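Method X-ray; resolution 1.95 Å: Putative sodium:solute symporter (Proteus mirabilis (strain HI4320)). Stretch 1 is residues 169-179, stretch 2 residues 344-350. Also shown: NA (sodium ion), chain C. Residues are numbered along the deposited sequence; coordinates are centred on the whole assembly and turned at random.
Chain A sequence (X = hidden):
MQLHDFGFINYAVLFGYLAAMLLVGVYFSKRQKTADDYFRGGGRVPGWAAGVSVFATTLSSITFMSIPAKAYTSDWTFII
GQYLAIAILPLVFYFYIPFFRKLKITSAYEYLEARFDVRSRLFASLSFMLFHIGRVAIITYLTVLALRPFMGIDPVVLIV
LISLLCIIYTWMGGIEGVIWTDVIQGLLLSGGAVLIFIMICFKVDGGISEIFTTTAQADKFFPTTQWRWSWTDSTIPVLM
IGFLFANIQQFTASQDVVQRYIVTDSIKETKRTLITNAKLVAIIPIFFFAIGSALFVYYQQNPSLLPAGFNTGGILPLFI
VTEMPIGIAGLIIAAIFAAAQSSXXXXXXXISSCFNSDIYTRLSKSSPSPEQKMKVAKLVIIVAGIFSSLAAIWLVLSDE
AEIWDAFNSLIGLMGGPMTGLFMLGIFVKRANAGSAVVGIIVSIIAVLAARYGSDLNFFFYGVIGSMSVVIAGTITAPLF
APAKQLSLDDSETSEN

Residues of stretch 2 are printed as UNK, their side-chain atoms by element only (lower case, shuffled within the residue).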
# COMPACT_ATOMS: atom_id res chain seq x y z
N TYR A 169 -11.66 -12.47 -8.83
CA TYR A 169 -11.83 -12.98 -7.46
C TYR A 169 -12.22 -11.87 -6.50
O TYR A 169 -12.93 -12.15 -5.56
CB TYR A 169 -10.63 -13.81 -6.94
CG TYR A 169 -9.37 -13.08 -6.45
CD1 TYR A 169 -9.36 -12.30 -5.29
CD2 TYR A 169 -8.17 -13.26 -7.10
CE1 TYR A 169 -8.19 -11.68 -4.84
CE2 TYR A 169 -6.99 -12.61 -6.66
CZ TYR A 169 -7.00 -11.82 -5.53
OH TYR A 169 -5.81 -11.19 -5.12
N THR A 170 -11.76 -10.64 -6.72
CA THR A 170 -12.13 -9.49 -5.85
C THR A 170 -13.62 -9.18 -6.00
O THR A 170 -14.36 -9.11 -5.03
CB THR A 170 -11.28 -8.23 -6.17
OG1 THR A 170 -9.88 -8.48 -5.94
CG2 THR A 170 -11.66 -7.07 -5.30
N TRP A 171 -14.06 -9.08 -7.23
CA TRP A 171 -15.45 -8.87 -7.56
C TRP A 171 -16.44 -9.86 -6.94
O TRP A 171 -17.45 -9.44 -6.35
CB TRP A 171 -15.55 -8.79 -9.09
CG TRP A 171 -16.93 -8.73 -9.65
CD1 TRP A 171 -17.69 -7.59 -9.89
CD2 TRP A 171 -17.69 -9.82 -10.15
NE1 TRP A 171 -18.89 -7.94 -10.45
CE2 TRP A 171 -18.92 -9.29 -10.62
CE3 TRP A 171 -17.48 -11.19 -10.19
CZ2 TRP A 171 -19.94 -10.11 -11.16
CZ3 TRP A 171 -18.50 -12.01 -10.72
CH2 TRP A 171 -19.71 -11.46 -11.19
N MSE A 172 -16.13 -11.16 -7.02
CA MSE A 172 -16.97 -12.25 -6.51
C MSE A 172 -16.95 -12.29 -5.04
O MSE A 172 -17.95 -12.57 -4.41
CB MSE A 172 -16.35 -13.61 -6.96
CG MSE A 172 -16.46 -13.76 -8.48
SE MSE A 172 -16.22 -15.64 -9.09
CE MSE A 172 -14.46 -16.04 -8.25
N GLY A 173 -15.77 -12.06 -4.47
CA GLY A 173 -15.52 -12.39 -3.06
C GLY A 173 -15.79 -11.41 -1.96
O GLY A 173 -15.86 -11.81 -0.76
N GLY A 174 -15.92 -10.13 -2.32
CA GLY A 174 -16.21 -9.10 -1.34
C GLY A 174 -14.97 -8.89 -0.49
O GLY A 174 -13.92 -9.37 -0.83
N ILE A 175 -15.10 -8.10 0.58
CA ILE A 175 -13.97 -7.79 1.44
C ILE A 175 -13.50 -9.05 2.16
O ILE A 175 -12.29 -9.15 2.48
CB ILE A 175 -14.31 -6.72 2.46
CG1 ILE A 175 -13.04 -6.30 3.21
CG2 ILE A 175 -15.45 -7.18 3.42
CD1 ILE A 175 -11.86 -5.86 2.38
N GLU A 176 -14.40 -10.02 2.41
CA GLU A 176 -13.95 -11.29 3.04
C GLU A 176 -13.04 -12.14 2.14
O GLU A 176 -12.00 -12.63 2.56
CB GLU A 176 -15.11 -12.11 3.56
CG GLU A 176 -15.63 -11.57 4.89
CD GLU A 176 -16.97 -12.18 5.24
OE1 GLU A 176 -17.97 -11.69 4.69
OE2 GLU A 176 -17.00 -13.14 6.05
N GLY A 177 -13.43 -12.26 0.88
CA GLY A 177 -12.56 -12.89 -0.05
C GLY A 177 -11.26 -12.17 -0.33
O GLY A 177 -10.25 -12.81 -0.61
N VAL A 178 -11.28 -10.84 -0.23
CA VAL A 178 -10.11 -10.05 -0.39
C VAL A 178 -9.18 -10.26 0.82
O VAL A 178 -7.96 -10.36 0.69
CB VAL A 178 -10.48 -8.55 -0.50
CG1 VAL A 178 -9.24 -7.74 -0.40
CG2 VAL A 178 -11.12 -8.26 -1.84
N ILE A 179 -9.78 -10.33 2.00
CA ILE A 179 -8.99 -10.50 3.21
C ILE A 179 -8.39 -11.93 3.27
O ILE A 179 -7.20 -12.13 3.53
CB ILE A 179 -9.84 -10.21 4.41
CG1 ILE A 179 -9.98 -8.68 4.55
CG2 ILE A 179 -9.26 -10.85 5.68
CD1 ILE A 179 -11.02 -8.28 5.59
N UNK A 344 -3.53 -4.85 -5.07
CA UNK A 344 -4.52 -4.55 -6.10
C UNK A 344 -5.99 -4.87 -5.63
O UNK A 344 -6.93 -4.03 -5.80
c UNK A 344 -2.97 -4.74 -8.03
c UNK A 344 -5.41 -5.11 -8.38
c UNK A 344 -2.51 -5.60 -9.18
c UNK A 344 -4.25 -5.27 -7.40
N UNK A 345 -6.17 -6.00 -4.99
CA UNK A 345 -7.50 -6.40 -4.61
C UNK A 345 -8.05 -5.43 -3.55
O UNK A 345 -9.23 -5.02 -3.61
o UNK A 345 -6.78 -7.84 -2.85
c UNK A 345 -7.48 -7.81 -4.10
N UNK A 346 -7.23 -5.08 -2.56
CA UNK A 346 -7.63 -4.18 -1.52
C UNK A 346 -7.93 -2.78 -2.01
O UNK A 346 -8.82 -2.12 -1.47
c UNK A 346 -6.55 -4.02 -0.42
o UNK A 346 -6.34 -5.22 0.24
N UNK A 347 -7.13 -2.31 -2.97
CA UNK A 347 -7.31 -0.99 -3.54
C UNK A 347 -8.63 -0.96 -4.36
O UNK A 347 -9.38 0.02 -4.28
o UNK A 347 -4.97 -0.13 -3.77
c UNK A 347 -6.13 -0.60 -4.47
N UNK A 348 -8.93 -2.02 -5.12
CA UNK A 348 -10.22 -2.07 -5.89
C UNK A 348 -11.47 -2.09 -4.99
O UNK A 348 -12.43 -1.30 -5.18
c UNK A 348 -9.48 -2.15 -8.98
c UNK A 348 -9.49 -4.64 -8.78
c UNK A 348 -10.29 -3.25 -6.83
c UNK A 348 -9.32 -3.30 -8.04
N UNK A 349 -11.45 -2.95 -3.99
CA UNK A 349 -12.54 -2.96 -3.03
C UNK A 349 -12.71 -1.63 -2.27
O UNK A 349 -13.85 -1.18 -2.06
o UNK A 349 -13.54 -3.59 -0.06
n UNK A 349 -14.59 -5.00 -1.43
c UNK A 349 -13.58 -4.19 -1.11
c UNK A 349 -12.40 -4.10 -2.06
N UNK A 350 -11.61 -1.00 -1.88
CA UNK A 350 -11.69 0.28 -1.15
C UNK A 350 -12.17 1.35 -2.01
O UNK A 350 -12.86 2.25 -1.52
o UNK A 350 -10.08 -0.32 0.47
c UNK A 350 -10.37 0.64 -0.53
NA NA C . -6.04 -7.28 -0.53
O HOH W 1 -14.79 -6.76 -3.50

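Position 344 carries four carbons, forked at the first, with one arm two carbons long. Its CA-to-CB bond runs sideways, and the side chain touches nothing on stretch 1. That is isoleucine, Ile344.

Position 345 has one carbon and then one oxygen. It points toward stretch 1, where its CB lies 3.1 Å from Thr170 OG1 and 3.9 Å from Tyr169 OH, and its oxygen packs 3.5 Å from Val178 CG1. It is a serine, Ser345. Its backbone makes the closest CA approach in the register, 5.7 Å between Thr170 CA and Ser345 CA. With chi1 in p, Ser345 OG reaches the sodium ion NA at 2.5 Å.

Position 346 repeats the pattern of one carbon and one oxygen. Its CA-to-CB bond points away from stretch 1, yet its oxygen lies 3.9 Å from Val178 CG1. This is Ser346, whose m rotamer sets Ser346 OG 2.2 Å from the sodium ion NA.

Position 347 is again one carbon and one oxygen, out of reach of stretch 1: Ser347.

Position 348 shows four carbons forked at the second. It points toward the other helix but touches it lightly, its CB 4.3 Å from Thr170 CG2. The fork makes it leucine rather than isoleucine, Leu348.

Position 349 has two carbons, the second bearing one oxygen and one nitrogen. The oxygen sits 3.7 Å from Ile175 CD1, while the nitrogen lies 4.0 Å from Gly174 C. The group is an amide, hence Asn349, with the largest covered area of the stretch. Asn349 ND2 donates to a water O at 2.7 Å, and that water O in turn donates to Thr170 O at 2.8 Å, bridging the helices.

Position 350, one carbon and one oxygen, is directed sideways and makes no contact: Ser350.

The contact works without a direct hydrogen bond between the stretches. Two helices cross at 136° between their N-to-C directions, 9.7 Å apart at closest approach, and bury a modest 326 Å². Ser345 and Asn349, one turn apart, do most of the packing against Thr170, Ile175 and Val178. The ion is bound by Ser345 OG and Ser346 OG, with further ligands from elsewhere in the structure, and Val178 CG1 packs beside those hydroxyls; side-chain polar atoms at the contact also bond elsewhere. The helix of stretch 1 is kinked, the N atoms of Ile175 and Glu176 lacking bonds to the preceding turn; Gly174, with positive phi, lies there, beside the Asn349 amide. Sodium binding fits the name of this sodium:solute symporter.

Stretch 2 (344-350) ISSSLNS
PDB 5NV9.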